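Local coordinates for DUF1116 domain-containing protein (Enterococcus faecalis, PDB 3CLQ) that is of unknown function but belongs by sequence to the AllG family, named for a subunit of oxamate carbamoyltransferase, an enzyme of allantoin-derived nitrogen metabolism, at residues Thr129-Gln134 / Phe232-Thr236. Residues are numbered along the deposited sequence; the frame is centred on the assembly and turned at random.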
loop_
_atom_site.group_PDB
_atom_site.type_symbol
_atom_site.label_atom_id
_atom_site.label_comp_id
_atom_site.label_asym_id
_atom_site.label_seq_id
_atom_site.Cartn_x
_atom_site.Cartn_y
_atom_site.Cartn_z
ATOM N N THR B 129 -21.391 6.156 -6.814
ATOM C CA THR B 129 -20.555 6.372 -8.015
ATOM C C THR B 129 -20.488 5.113 -8.809
ATOM O O THR B 129 -20.636 4.037 -8.254
ATOM C CB THR B 129 -19.064 6.751 -7.762
ATOM O OG1 THR B 129 -18.617 6.328 -6.460
ATOM C CG2 THR B 129 -18.861 8.214 -7.913
ATOM N N ASN B 130 -20.227 5.243 -10.103
ATOM C CA ASN B 130 -20.072 4.082 -10.957
ATOM C C ASN B 130 -18.713 3.465 -10.704
ATOM O O ASN B 130 -17.936 3.959 -9.878
ATOM C CB ASN B 130 -20.149 4.464 -12.424
ATOM C CG ASN B 130 -18.940 5.235 -12.857
ATOM O OD1 ASN B 130 -17.935 5.253 -12.153
ATOM N ND2 ASN B 130 -19.033 5.906 -14.005
ATOM N N LEU B 131 -18.451 2.384 -11.432
ATOM C CA LEU B 131 -17.228 1.629 -11.317
ATOM C C LEU B 131 -16.217 2.054 -12.363
ATOM O O LEU B 131 -16.565 2.567 -13.419
ATOM C CB LEU B 131 -17.518 0.146 -11.485
ATOM C CG LEU B 131 -18.177 -0.558 -10.303
ATOM C CD1 LEU B 131 -19.507 0.109 -9.961
ATOM C CD2 LEU B 131 -18.391 -2.013 -10.652
ATOM N N SER B 132 -14.951 1.827 -12.055
ATOM C CA SER B 132 -13.907 1.927 -13.045
ATOM C C SER B 132 -14.071 0.817 -14.078
ATOM O O SER B 132 -14.050 -0.370 -13.749
ATOM C CB SER B 132 -12.540 1.807 -12.366
ATOM O OG SER B 132 -11.532 1.424 -13.285
ATOM N N GLU B 133 -14.262 1.200 -15.328
ATOM C CA GLU B 133 -13.925 0.307 -16.425
ATOM C C GLU B 133 -12.434 0.340 -16.240
ATOM O O GLU B 133 -11.954 1.201 -15.500
ATOM C CB GLU B 133 -14.340 0.966 -17.715
ATOM C CG GLU B 133 -15.688 1.642 -17.578
ATOM C CD GLU B 133 -15.939 2.674 -18.656
ATOM O OE1 GLU B 133 -15.864 3.883 -18.325
ATOM O OE2 GLU B 133 -16.209 2.281 -19.826
ATOM N N GLN B 134 -11.644 -0.562 -16.790
ATOM C CA GLN B 134 -10.272 -0.523 -16.238
ATOM C C GLN B 134 -9.180 -0.156 -17.225
ATOM O O GLN B 134 -8.024 -0.005 -16.846
ATOM C CB GLN B 134 -9.935 -1.800 -15.451
ATOM C CG GLN B 134 -10.537 -1.860 -14.043
ATOM C CD GLN B 134 -9.546 -1.443 -12.935
ATOM O OE1 GLN B 134 -8.710 -2.238 -12.481
ATOM N NE2 GLN B 134 -9.641 -0.190 -12.505
ATOM N N PHE B 232 -8.994 0.875 -9.860
ATOM C CA PHE B 232 -10.287 0.373 -9.395
ATOM C C PHE B 232 -10.933 1.079 -8.173
ATOM O O PHE B 232 -12.139 1.185 -8.102
ATOM C CB PHE B 232 -10.232 -1.136 -9.146
ATOM C CG PHE B 232 -11.555 -1.701 -8.827
ATOM C CD1 PHE B 232 -12.544 -1.768 -9.821
ATOM C CD2 PHE B 232 -11.871 -2.070 -7.531
ATOM C CE1 PHE B 232 -13.817 -2.248 -9.541
ATOM C CE2 PHE B 232 -13.135 -2.560 -7.235
ATOM C CZ PHE B 232 -14.121 -2.648 -8.250
ATOM N N SER B 233 -10.152 1.547 -7.210
ATOM C CA SER B 233 -10.719 2.195 -6.026
ATOM C C SER B 233 -10.896 3.722 -6.161
ATOM O O SER B 233 -11.404 4.386 -5.237
ATOM C CB SER B 233 -9.828 1.912 -4.817
ATOM O OG SER B 233 -8.600 2.590 -4.964
ATOM N N GLY B 234 -10.445 4.273 -7.284
ATOM C CA GLY B 234 -10.539 5.708 -7.535
ATOM C C GLY B 234 -11.947 6.221 -7.307
ATOM O O GLY B 234 -12.163 7.107 -6.480
ATOM N N PRO B 235 -12.925 5.682 -8.049
ATOM C CA PRO B 235 -14.308 6.061 -7.789
ATOM C C PRO B 235 -14.717 5.888 -6.334
ATOM O O PRO B 235 -15.449 6.732 -5.783
ATOM C CB PRO B 235 -15.102 5.119 -8.703
ATOM C CG PRO B 235 -14.181 4.948 -9.868
ATOM C CD PRO B 235 -12.821 4.779 -9.205
ATOM N N THR B 236 -14.230 4.820 -5.713
ATOM C CA THR B 236 -14.598 4.514 -4.351
ATOM C C THR B 236 -14.282 5.693 -3.430
ATOM O O THR B 236 -15.081 6.058 -2.575
ATOM C CB THR B 236 -13.889 3.236 -3.884
ATOM O OG1 THR B 236 -13.959 2.248 -4.923
ATOM C CG2 THR B 236 -14.531 2.677 -2.618
#
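Thr129 and Pro235 face each other with their CA atoms 6.3 Å apart, and Ser132 and Phe232 come closer still, at 5.4 Å, so the end of strand 126-130 and the loop after it run, in opposite chain directions, past the residues leading into helix 234-247 and its first residues. The Pro235 ring lies against the backbone of residues 130-132: its CB is 3.3 Å from Asn130 O, while its CG sits 3.9 Å from Ser132 N. A hydrogen bond runs from Thr129 OG1 to Pro235 O over 3.3 Å, reaching it from above the carbonyl plane, 65° out of it, a long bond off the lone pairs. At the other end Ser132 CB packs 4.0 Å from Phe232 CA. The Gln134 amide stands almost perpendicular to the plane of the Phe232 ring, beside Phe232 CB. Beyond the pair, Phe232 rests on Leu201 and Leu226, and His116 is hydrogen-bonded to both Thr129 O and Thr236 OG1, linking strand and helix a second time. In this buried contact a proline ring with no N-H to offer meets polar backbone atoms of an outermost strand within this chain and its following loop, so the long Thr129 bond is probably a minor tie beside the packing.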